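PDB 3HX6: type IV pilus biogenesis factor PilY1 from Pseudomonas aeruginosa, which primes type IV pilus assembly, mediates adhesion to host cells and supports twitching motility, which seems to depend on calcium binding and release. Local coordinates for residues Val247-Ser252 with Ala270-Gly275; Ala145-Ala150 with Asp229-Ala234; Ala415-Val420 with Gly488-Phe493; Phe108-Ser113 with Gly165-Asp170. The protein carries 3 engineered substitutions. One frame throughout, in Å; residues are numbered along the deposited sequence.

Contact 1 of 4, residues Val247-Ser252 with Ala270-Gly275; sequences VPNGLS and AGDLQG
Ser-252 N bonds to Gly-271 O and Leu-273 N to Gly-250 O, each 2.9 Å, the two backbone hydrogen bonds of this antiparallel contact. Between them Leu-251 and Asp-272 form a non-hydrogen-bonded pair, their CA atoms 4.3 Å apart. Side-chain bonds add to the seam. Asn-249 ND2 reaches Asp-272 OD1 at 3.0 Å; the acceptor lies in the amide plane, whereas the N-H meets the carboxylate from above, 66° out of its plane. A first torsion of 66° puts Asp-272 CG between its own N and C and so sets the carboxylate against the Asn-249 amide nitrogen, while bonds from Trp-278 NE1 and Asn-276 N hold its two oxygens. Segments 247-252 and 270-275 belong to neighbouring strands of a four-stranded antiparallel sheet, a blade of the PilY1 beta-propeller, and the connection between the strands carries the calcium ligands Asp-258, Asn-260, Asp-262, Val-264 and Asp-266. Asp-272 to Gly-275 form a type I turn. From this turn Gln-274 lays its amide on that of Asn-249, planes 15° apart, with CD 3.5 Å from Asn-249 CG. Its NE2 bonds to Arg-244 O and only weakly to Val-247 O, while Gln-274 N gives Asn-249 OD1 a weak bond of 3.3 Å. Leu-251 CD1 and Ala-270 CB make an apolar pair at 3.9 Å. The Leu-273 side chain lies against the Gly-250 backbone, CD1 3.8 Å from Gly-250 N. Ser-252 OG turns to Tyr-216 OH and Ile-328 O.

Contact 2 of 4, residues Ala145-Ala150 with Asp229-Ala234; sequences AFFGGA and DMETGA. Engineered in segment 229-234: Met-230 (natural residue Leu).
Phe-147 and Gly-148 meet Met-230 and Glu-231 without a single direct hydrogen bond: the polar link between the segments runs through one water, and the rest is mostly apolar contact. Two turns of the beta-propeller are joined here. One is the type I' turn Phe-147 to Ala-150, a two-residue hairpin connection through Gly-148 and Gly-149 between strands 141-147 and 150-158; the other connects strands 223-229 and 235-241 of a different four-stranded sheet. Both glycines have the positive phi of this turn type, and Phe-147 and Ala-150 close it with a pair of backbone bonds. Phe-147 CG lies between the backbone N and the carbonyl carbon (chi1 61°), which directs the ring across to the second turn. There the ring takes a neighbour at each ortho carbon: CD2 comes to 3.6 Å from CG of Met-230, an engineered residue, and CD1 to 3.8 Å from Glu-231 CB. Both approaches are oblique to the ring. Met-230 CG also touches Ala-145 CB at 3.9 Å, and its chain bends beyond CG to pack on Trp-208, Val-210 and Leu-180. The ring of Phe-147 is in turn stacked with His-152. Within the second turn Asp-229 OD2 accepts from Thr-232 N at 2.9 Å, an Asx motif. Glu-231 extends (chi1 177°) past Phe-147 CD1 toward Gly-148, which brings its carboxylate to the water. Its OE1 accepts a weak bond from the water, which itself accepts from Gly-148 N, both at 2.7 Å.

Contact 3 of 4, residues Ala415-Val420 with Gly488-Phe493; sequences ASQNPV and GGRTSF
Arg-490 grips the carbonyl of Ala-415 side-on, with NE and NH2 both 3.2 Å from Ala-415 O. The oxygen lies about 20° out of the guanidinium plane, and the NE bond comes in almost along the line of the carbonyl. The backbone of the same arginine adds a straight bond, Arg-490 N to Ser-416 O at 2.8 Å (168° at the hydrogen), so two successive carbonyls are taken by one residue. Neither segment is regular strand or helix here. Segment 415-420 leaves strand 408-415 and segment 488-493 follows strand 477-483; in the large mixed sheet these strands stand on the two flanks of strand 521-524, and the contact ties together the loops that run on from them. Ser-416 OG is bonded to Thr-396 N and Gln-395 NE2 of strand 392-405. Around the polar core, Gln-417 crosses Arg-490 at about a right angle, its CB 3.7 Å above the centre of the guanidinium. Gly-489, having no side chain, lets its CA come within 3.3 Å of Ser-416 O. Arg-490 CB approaches Ala-415 O at 3.5 Å.

Contact 4 of 4, residues Phe108-Ser113 with Gly165-Asp170; sequences FAFIPS and GLFALD
Phe-110 is the main bump of strand 108-110, and it lies across the notch between Phe-167 and Leu-169, alternate residues projecting from the same side of strand 165-170. Its CE1 corner sits over the middle of the Phe-167 ring, 3.6 Å above the plane. The two rings are oblique to each other, centroids 4.7 Å apart and planes at 39°, so a corner of one ring dips toward the face of the other. Phe-167 thus underlies the CD1-CE1 edge of Phe-110, and on that same side Leu-169 CD2 lies under the ring face in a CH-pi contact, 4.0 Å from the centroid and 18° off the normal. The other branch, CD1, turns to the base of the same side chain, 4.1 Å from Phe-110 CG, and reaches Phe-108 CE1 at 4.2 Å. Pro-112 CG rests beside Phe-167 at CE1, 3.9 Å away; this proline is also the N-cap of helix 113-118. Phe-167 leans toward these partners because its CG lies between the backbone N and carbonyl carbon (chi1 63°). Leu-97 and Leu-179 fill in around the cluster. No hydrogen bond crosses between the segments, and the strand axes stay 11.0 Å apart: here the two four-stranded antiparallel sheets meet through side chains, the face-to-face blade packing of a beta-propeller.

All four contacts lie in the C-terminal domain of PilY1. Contacts 1, 2 and 4 lie in or between four-stranded blade sheets; contact 3 joins loops leaving strands of the ten-stranded mixed sheet, its centre about 44 Å from those of contacts 2 and 4 and across the middle of the chain from them. Contacts 2 and 4 are neighbours, centres about 16 Å apart: they share the sheet of strands 141-147 to 178-184, their segments alternate along the chain, and the engineered Met-230 brings CE to 3.8 Å from Ala-168 CB. Contact 1 lies about 10 Å from contact 4 by nearest atoms. It alone joins the two strands whose connection holds the bound calcium.

Contact 1 of 4, residues Val247-Ser252 with Ala270-Gly275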
loop_
_atom_site.group_PDB
_atom_site.type_symbol
_atom_site.label_atom_id
_atom_site.label_comp_id
_atom_site.label_asym_id
_atom_site.label_seq_id
_atom_site.Cartn_x
_atom_site.Cartn_y
_atom_site.Cartn_z
ATOM N N VAL A 247 33.406 -7.912 33.634
ATOM C CA VAL A 247 32.066 -7.361 33.836
ATOM C C VAL A 247 31.132 -8.054 32.847
ATOM O O VAL A 247 31.425 -8.129 31.660
ATOM C CB VAL A 247 32.037 -5.824 33.585
ATOM C CG1 VAL A 247 30.597 -5.328 33.491
ATOM C CG2 VAL A 247 32.752 -5.101 34.720
ATOM N N PRO A 248 29.996 -8.576 33.325
ATOM C CA PRO A 248 29.050 -9.261 32.439
ATOM C C PRO A 248 28.778 -8.510 31.134
ATOM O O PRO A 248 28.626 -7.288 31.131
ATOM C CB PRO A 248 27.796 -9.374 33.299
ATOM C CG PRO A 248 28.360 -9.519 34.681
ATOM C CD PRO A 248 29.459 -8.479 34.696
ATOM N N ASN A 249 28.741 -9.248 30.028
ATOM C CA ASN A 249 28.450 -8.657 28.729
ATOM C C ASN A 249 27.703 -9.672 27.869
ATOM O O ASN A 249 27.619 -10.853 28.208
ATOM C CB ASN A 249 29.732 -8.214 28.007
ATOM C CG ASN A 249 29.468 -7.116 26.974
ATOM O OD1 ASN A 249 28.328 -6.686 26.793
ATOM N ND2 ASN A 249 30.523 -6.656 26.297
ATOM N N GLY A 250 27.165 -9.188 26.755
ATOM C CA GLY A 250 26.418 -10.016 25.828
ATOM C C GLY A 250 26.076 -9.104 24.667
ATOM O O GLY A 250 25.776 -7.926 24.883
ATOM N N LEU A 251 26.133 -9.611 23.441
ATOM C CA LEU A 251 25.829 -8.770 22.290
ATOM C C LEU A 251 24.337 -8.812 21.974
ATOM O O LEU A 251 23.725 -9.871 22.016
ATOM C CB LEU A 251 26.631 -9.221 21.067
ATOM C CG LEU A 251 26.623 -8.200 19.927
ATOM C CD1 LEU A 251 27.378 -6.948 20.388
ATOM C CD2 LEU A 251 27.276 -8.782 18.688
ATOM N N SER A 252 23.763 -7.660 21.640
ATOM C CA SER A 252 22.335 -7.575 21.340
ATOM C C SER A 252 22.006 -7.634 19.849
ATOM O O SER A 252 22.853 -8.002 19.032
ATOM C CB SER A 252 21.761 -6.296 21.950
ATOM O OG SER A 252 21.997 -6.270 23.350
ATOM N N ALA A 270 25.856 -3.351 16.319
ATOM C CA ALA A 270 25.143 -3.956 17.431
ATOM C C ALA A 270 25.639 -3.432 18.771
ATOM O O ALA A 270 26.839 -3.253 18.973
ATOM C CB ALA A 270 25.304 -5.489 17.375
ATOM N N GLY A 271 24.710 -3.175 19.682
ATOM C CA GLY A 271 25.101 -2.712 21.000
ATOM C C GLY A 271 25.237 -3.934 21.888
ATOM O O GLY A 271 24.914 -5.050 21.465
ATOM N N ASP A 272 25.736 -3.750 23.106
ATOM C CA ASP A 272 25.871 -4.872 24.019
ATOM C C ASP A 272 25.383 -4.476 25.417
ATOM O O ASP A 272 24.989 -3.328 25.639
ATOM C CB ASP A 272 27.323 -5.374 24.046
ATOM C CG ASP A 272 28.296 -4.365 24.637
ATOM O OD1 ASP A 272 29.523 -4.568 24.463
ATOM O OD2 ASP A 272 27.851 -3.383 25.274
ATOM N N LEU A 273 25.387 -5.427 26.344
ATOM C CA LEU A 273 24.932 -5.164 27.704
ATOM C C LEU A 273 25.785 -4.118 28.400
ATOM O O LEU A 273 25.349 -3.497 29.364
ATOM C CB LEU A 273 24.940 -6.454 28.532
ATOM C CG LEU A 273 23.983 -7.557 28.069
ATOM C CD1 LEU A 273 24.109 -8.767 28.986
ATOM C CD2 LEU A 273 22.553 -7.026 28.074
ATOM N N GLN A 274 27.001 -3.918 27.902
ATOM C CA GLN A 274 27.912 -2.945 28.494
ATOM C C GLN A 274 27.726 -1.536 27.968
ATOM O O GLN A 274 28.376 -0.602 28.440
ATOM C CB GLN A 274 29.357 -3.381 28.277
ATOM C CG GLN A 274 29.847 -4.367 29.319
ATOM C CD GLN A 274 31.241 -4.863 29.032
ATOM O OE1 GLN A 274 31.990 -4.238 28.280
ATOM N NE2 GLN A 274 31.609 -5.986 29.642
ATOM N N GLY A 275 26.844 -1.384 26.988
ATOM C CA GLY A 275 26.597 -0.073 26.422
ATOM C C GLY A 275 27.493 0.272 25.253
ATOM O O GLY A 275 27.485 1.407 24.774
#

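Contact 2 of 4, residues Ala145-Ala150 with Asp229-Ala234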
loop_
_atom_site.group_PDB
_atom_site.type_symbol
_atom_site.label_atom_id
_atom_site.label_comp_id
_atom_site.label_asym_id
_atom_site.label_seq_id
_atom_site.Cartn_x
_atom_site.Cartn_y
_atom_site.Cartn_z
ATOM N N ALA A 145 15.106 -16.385 2.332
ATOM C CA ALA A 145 16.537 -16.612 2.222
ATOM C C ALA A 145 16.797 -17.611 1.107
ATOM O O ALA A 145 15.918 -18.378 0.730
ATOM C CB ALA A 145 17.093 -17.137 3.548
ATOM N N PHE A 146 18.014 -17.601 0.589
ATOM C CA PHE A 146 18.374 -18.503 -0.488
ATOM C C PHE A 146 19.437 -19.487 -0.027
ATOM O O PHE A 146 20.470 -19.089 0.510
ATOM C CB PHE A 146 18.882 -17.683 -1.677
ATOM C CG PHE A 146 19.110 -18.483 -2.926
ATOM C CD1 PHE A 146 20.369 -18.990 -3.224
ATOM C CD2 PHE A 146 18.071 -18.688 -3.833
ATOM C CE1 PHE A 146 20.596 -19.687 -4.413
ATOM C CE2 PHE A 146 18.285 -19.385 -5.025
ATOM C CZ PHE A 146 19.551 -19.883 -5.314
ATOM N N PHE A 147 19.163 -20.775 -0.218
ATOM C CA PHE A 147 20.103 -21.831 0.133
ATOM C C PHE A 147 19.597 -23.147 -0.460
ATOM O O PHE A 147 18.417 -23.276 -0.796
ATOM C CB PHE A 147 20.278 -21.919 1.655
ATOM C CG PHE A 147 19.019 -22.238 2.404
ATOM C CD1 PHE A 147 18.634 -23.561 2.613
ATOM C CD2 PHE A 147 18.226 -21.217 2.927
ATOM C CE1 PHE A 147 17.478 -23.868 3.334
ATOM C CE2 PHE A 147 17.066 -21.514 3.651
ATOM C CZ PHE A 147 16.694 -22.844 3.856
ATOM N N GLY A 148 20.487 -24.117 -0.615
ATOM C CA GLY A 148 20.070 -25.373 -1.210
ATOM C C GLY A 148 19.631 -25.104 -2.639
ATOM O O GLY A 148 18.828 -25.842 -3.207
ATOM N N GLY A 149 20.153 -24.021 -3.210
ATOM C CA GLY A 149 19.834 -23.653 -4.578
ATOM C C GLY A 149 18.439 -23.095 -4.816
ATOM O O GLY A 149 18.010 -22.965 -5.963
ATOM N N ALA A 150 17.722 -22.752 -3.753
ATOM C CA ALA A 150 16.379 -22.216 -3.922
ATOM C C ALA A 150 15.985 -21.211 -2.848
ATOM O O ALA A 150 16.635 -21.096 -1.806
ATOM C CB ALA A 150 15.370 -23.359 -3.948
ATOM N N ASP A 229 25.391 -20.047 9.396
ATOM C CA ASP A 229 25.009 -20.405 8.035
ATOM C C ASP A 229 23.532 -20.768 8.025
ATOM O O ASP A 229 23.086 -21.635 8.782
ATOM C CB ASP A 229 25.832 -21.598 7.535
ATOM C CG ASP A 229 25.514 -21.957 6.092
ATOM O OD1 ASP A 229 25.777 -21.121 5.200
ATOM O OD2 ASP A 229 24.996 -23.069 5.855
ATOM N N MET A 230 22.773 -20.103 7.162
ATOM C CA MET A 230 21.338 -20.338 7.063
ATOM C C MET A 230 20.986 -21.805 6.844
ATOM O O MET A 230 20.139 -22.363 7.542
ATOM C CB MET A 230 20.746 -19.503 5.923
ATOM C CG MET A 230 19.224 -19.461 5.908
ATOM S SD MET A 230 18.546 -18.746 7.439
ATOM C CE MET A 230 17.981 -20.180 8.287
ATOM N N GLU A 231 21.640 -22.434 5.878
ATOM C CA GLU A 231 21.347 -23.824 5.570
ATOM C C GLU A 231 21.751 -24.834 6.633
ATOM O O GLU A 231 20.942 -25.664 7.056
ATOM C CB GLU A 231 22.010 -24.216 4.244
ATOM C CG GLU A 231 21.830 -25.683 3.874
ATOM C CD GLU A 231 22.410 -26.017 2.512
ATOM O OE1 GLU A 231 23.577 -25.649 2.250
ATOM O OE2 GLU A 231 21.702 -26.654 1.706
ATOM N N THR A 232 22.998 -24.745 7.072
ATOM C CA THR A 232 23.564 -25.692 8.024
ATOM C C THR A 232 23.437 -25.404 9.511
ATOM O O THR A 232 23.413 -26.331 10.314
ATOM C CB THR A 232 25.058 -25.903 7.702
ATOM O OG1 THR A 232 25.176 -26.536 6.421
ATOM C CG2 THR A 232 25.728 -26.773 8.754
ATOM N N GLY A 233 23.364 -24.132 9.883
ATOM C CA GLY A 233 23.289 -23.799 11.293
ATOM C C GLY A 233 24.699 -23.803 11.860
ATOM O O GLY A 233 24.908 -23.614 13.057
ATOM N N ALA A 234 25.682 -24.037 10.996
ATOM C CA ALA A 234 27.073 -24.035 11.430
ATOM C C ALA A 234 27.466 -22.605 11.793
ATOM O O ALA A 234 26.915 -21.648 11.256
ATOM C CB ALA A 234 27.980 -24.545 10.312
HETATM O O HOH W 1 23.006 -23.881 0.331
#

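Contact 3 of 4, residues Ala415-Val420 with Gly488-Phe493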
loop_
_atom_site.group_PDB
_atom_site.type_symbol
_atom_site.label_atom_id
_atom_site.label_comp_id
_atom_site.label_asym_id
_atom_site.label_seq_id
_atom_site.Cartn_x
_atom_site.Cartn_y
_atom_site.Cartn_z
ATOM N N ALA A 415 9.537 17.610 21.884
ATOM C CA ALA A 415 10.980 17.563 22.025
ATOM C C ALA A 415 11.579 18.881 21.569
ATOM O O ALA A 415 10.953 19.628 20.819
ATOM C CB ALA A 415 11.545 16.418 21.182
ATOM N N SER A 416 12.795 19.152 22.027
ATOM C CA SER A 416 13.521 20.356 21.647
ATOM C C SER A 416 13.901 20.207 20.180
ATOM O O SER A 416 13.719 19.133 19.589
ATOM C CB SER A 416 14.790 20.495 22.492
ATOM O OG SER A 416 15.605 19.335 22.381
ATOM N N GLN A 417 14.439 21.273 19.597
ATOM C CA GLN A 417 14.832 21.254 18.195
ATOM C C GLN A 417 16.163 21.980 18.014
ATOM O O GLN A 417 16.283 22.902 17.214
ATOM C CB GLN A 417 13.744 21.919 17.350
ATOM C CG GLN A 417 13.947 21.827 15.847
ATOM C CD GLN A 417 12.762 22.390 15.084
ATOM O OE1 GLN A 417 12.028 21.661 14.416
ATOM N NE2 GLN A 417 12.565 23.689 15.189
ATOM N N ASN A 418 17.162 21.548 18.770
ATOM C CA ASN A 418 18.482 22.153 18.717
ATOM C C ASN A 418 19.226 21.663 17.489
ATOM O O ASN A 418 19.206 20.475 17.169
ATOM C CB ASN A 418 19.258 21.790 19.975
ATOM C CG ASN A 418 18.487 22.111 21.233
ATOM O OD1 ASN A 418 18.508 21.350 22.201
ATOM N ND2 ASN A 418 17.800 23.248 21.229
ATOM N N PRO A 419 19.879 22.577 16.769
ATOM C CA PRO A 419 20.613 22.150 15.580
ATOM C C PRO A 419 21.922 21.470 15.959
ATOM O O PRO A 419 22.415 21.623 17.075
ATOM C CB PRO A 419 20.829 23.459 14.825
ATOM C CG PRO A 419 20.978 24.459 15.937
ATOM C CD PRO A 419 19.890 24.045 16.910
ATOM N N VAL A 420 22.468 20.699 15.028
ATOM C CA VAL A 420 23.729 20.011 15.250
ATOM C C VAL A 420 24.742 20.653 14.310
ATOM O O VAL A 420 24.485 20.773 13.109
ATOM C CB VAL A 420 23.628 18.507 14.904
ATOM C CG1 VAL A 420 24.977 17.836 15.115
ATOM C CG2 VAL A 420 22.569 17.836 15.771
ATOM N N GLY A 488 18.029 14.347 16.370
ATOM C CA GLY A 488 17.492 13.709 17.561
ATOM C C GLY A 488 16.361 14.531 18.162
ATOM O O GLY A 488 15.768 14.154 19.171
ATOM N N GLY A 489 16.056 15.660 17.533
ATOM C CA GLY A 489 15.003 16.519 18.049
ATOM C C GLY A 489 13.726 16.526 17.232
ATOM O O GLY A 489 13.486 15.648 16.399
ATOM N N ARG A 490 12.907 17.540 17.476
ATOM C CA ARG A 490 11.633 17.707 16.797
ATOM C C ARG A 490 11.820 17.964 15.309
ATOM O O ARG A 490 12.659 18.773 14.914
ATOM C CB ARG A 490 10.889 18.887 17.428
ATOM C CG ARG A 490 9.588 19.284 16.770
ATOM C CD ARG A 490 9.401 20.791 16.916
ATOM N NE ARG A 490 9.764 21.208 18.259
ATOM C CZ ARG A 490 10.196 22.417 18.589
ATOM N NH1 ARG A 490 10.321 23.363 17.673
ATOM N NH2 ARG A 490 10.531 22.663 19.846
ATOM N N THR A 491 11.035 17.276 14.487
ATOM C CA THR A 491 11.086 17.462 13.040
ATOM C C THR A 491 10.518 18.844 12.729
ATOM O O THR A 491 9.809 19.423 13.557
ATOM C CB THR A 491 10.224 16.411 12.328
ATOM O OG1 THR A 491 8.959 16.325 12.997
ATOM C CG2 THR A 491 10.902 15.032 12.355
ATOM N N SER A 492 10.824 19.377 11.547
ATOM C CA SER A 492 10.316 20.685 11.161
ATOM C C SER A 492 8.980 20.514 10.441
ATOM O O SER A 492 8.369 21.478 9.989
ATOM C CB SER A 492 11.319 21.410 10.255
ATOM O OG SER A 492 11.556 20.681 9.063
ATOM N N PHE A 493 8.530 19.271 10.342
ATOM C CA PHE A 493 7.266 18.959 9.695
ATOM C C PHE A 493 6.519 18.023 10.634
ATOM O O PHE A 493 7.137 17.359 11.468
ATOM C CB PHE A 493 7.534 18.287 8.346
ATOM C CG PHE A 493 8.442 17.092 8.437
ATOM C CD1 PHE A 493 7.930 15.833 8.728
ATOM C CD2 PHE A 493 9.814 17.233 8.255
ATOM C CE1 PHE A 493 8.769 14.729 8.832
ATOM C CE2 PHE A 493 10.663 16.139 8.358
ATOM C CZ PHE A 493 10.143 14.885 8.647
#

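Contact 4 of 4, residues Phe108-Ser113 with Gly165-Asp170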
loop_
_atom_site.group_PDB
_atom_site.type_symbol
_atom_site.label_atom_id
_atom_site.label_comp_id
_atom_site.label_asym_id
_atom_site.label_seq_id
_atom_site.Cartn_x
_atom_site.Cartn_y
_atom_site.Cartn_z
ATOM N N PHE A 108 0.148 -24.974 13.685
ATOM C CA PHE A 108 1.404 -25.638 13.985
ATOM C C PHE A 108 1.912 -25.292 15.376
ATOM O O PHE A 108 1.497 -24.300 15.978
ATOM C CB PHE A 108 2.434 -25.247 12.914
ATOM C CG PHE A 108 3.814 -25.793 13.152
ATOM C CD1 PHE A 108 4.756 -25.053 13.861
ATOM C CD2 PHE A 108 4.177 -27.040 12.651
ATOM C CE1 PHE A 108 6.044 -25.546 14.069
ATOM C CE2 PHE A 108 5.461 -27.545 12.851
ATOM C CZ PHE A 108 6.397 -26.796 13.561
ATOM N N ALA A 109 2.802 -26.131 15.885
ATOM C CA ALA A 109 3.391 -25.924 17.196
ATOM C C ALA A 109 4.769 -26.564 17.196
ATOM O O ALA A 109 4.927 -27.724 16.811
ATOM C CB ALA A 109 2.518 -26.553 18.271
ATOM N N PHE A 110 5.773 -25.800 17.609
ATOM C CA PHE A 110 7.123 -26.334 17.654
ATOM C C PHE A 110 7.602 -26.431 19.095
ATOM O O PHE A 110 7.288 -25.579 19.926
ATOM C CB PHE A 110 8.080 -25.460 16.834
ATOM C CG PHE A 110 9.490 -25.965 16.826
ATOM C CD1 PHE A 110 10.469 -25.348 17.596
ATOM C CD2 PHE A 110 9.832 -27.088 16.082
ATOM C CE1 PHE A 110 11.770 -25.844 17.628
ATOM C CE2 PHE A 110 11.125 -27.592 16.107
ATOM C CZ PHE A 110 12.098 -26.970 16.882
ATOM N N ILE A 111 8.358 -27.482 19.390
ATOM C CA ILE A 111 8.872 -27.681 20.733
ATOM C C ILE A 111 10.346 -28.048 20.700
ATOM O O ILE A 111 10.714 -29.155 20.311
ATOM C CB ILE A 111 8.082 -28.784 21.475
ATOM C CG1 ILE A 111 6.631 -28.326 21.671
ATOM C CG2 ILE A 111 8.739 -29.090 22.820
ATOM C CD1 ILE A 111 5.725 -29.378 22.268
ATOM N N PRO A 112 11.211 -27.104 21.097
ATOM C CA PRO A 112 12.662 -27.290 21.130
ATOM C C PRO A 112 13.080 -28.547 21.887
ATOM O O PRO A 112 12.441 -28.940 22.863
ATOM C CB PRO A 112 13.149 -26.018 21.813
ATOM C CG PRO A 112 12.167 -25.000 21.334
ATOM C CD PRO A 112 10.853 -25.726 21.482
ATOM N N SER A 113 14.157 -29.174 21.428
ATOM C CA SER A 113 14.668 -30.376 22.065
ATOM C C SER A 113 14.880 -30.106 23.547
ATOM O O SER A 113 14.669 -30.984 24.384
ATOM C CB SER A 113 15.995 -30.792 21.423
ATOM O OG SER A 113 15.845 -30.992 20.027
ATOM N N GLY A 165 19.622 -21.220 23.430
ATOM C CA GLY A 165 19.533 -21.926 22.173
ATOM C C GLY A 165 18.836 -21.146 21.086
ATOM O O GLY A 165 18.025 -20.251 21.343
ATOM N N LEU A 166 19.156 -21.520 19.856
ATOM C CA LEU A 166 18.607 -20.898 18.666
ATOM C C LEU A 166 18.108 -22.008 17.759
ATOM O O LEU A 166 18.626 -23.119 17.798
ATOM C CB LEU A 166 19.722 -20.135 17.941
ATOM C CG LEU A 166 19.736 -18.612 17.835
ATOM C CD1 LEU A 166 19.109 -18.005 19.054
ATOM C CD2 LEU A 166 21.179 -18.128 17.649
ATOM N N PHE A 167 17.090 -21.717 16.961
ATOM C CA PHE A 167 16.602 -22.693 16.007
ATOM C C PHE A 167 16.030 -21.978 14.793
ATOM O O PHE A 167 15.640 -20.807 14.864
ATOM C CB PHE A 167 15.566 -23.648 16.625
ATOM C CG PHE A 167 14.304 -22.983 17.090
ATOM C CD1 PHE A 167 14.145 -22.611 18.423
ATOM C CD2 PHE A 167 13.258 -22.753 16.198
ATOM C CE1 PHE A 167 12.955 -22.020 18.864
ATOM C CE2 PHE A 167 12.069 -22.166 16.626
ATOM C CZ PHE A 167 11.916 -21.798 17.962
ATOM N N ALA A 168 16.016 -22.685 13.669
ATOM C CA ALA A 168 15.500 -22.137 12.429
ATOM C C ALA A 168 14.562 -23.159 11.815
ATOM O O ALA A 168 14.845 -24.354 11.823
ATOM C CB ALA A 168 16.654 -21.833 11.469
ATOM N N LEU A 169 13.430 -22.692 11.308
ATOM C CA LEU A 169 12.479 -23.586 10.675
ATOM C C LEU A 169 12.283 -23.114 9.244
ATOM O O LEU A 169 12.403 -21.918 8.959
ATOM C CB LEU A 169 11.128 -23.551 11.404
ATOM C CG LEU A 169 11.126 -23.818 12.915
ATOM C CD1 LEU A 169 9.712 -23.638 13.467
ATOM C CD2 LEU A 169 11.641 -25.214 13.193
ATOM N N ASP A 170 12.019 -24.057 8.343
ATOM C CA ASP A 170 11.751 -23.720 6.954
ATOM C C ASP A 170 10.237 -23.611 6.956
ATOM O O ASP A 170 9.538 -24.614 7.085
ATOM C CB ASP A 170 12.180 -24.840 6.004
ATOM C CG ASP A 170 11.961 -24.476 4.546
ATOM O OD1 ASP A 170 10.912 -23.870 4.231
ATOM O OD2 ASP A 170 12.832 -24.797 3.712
#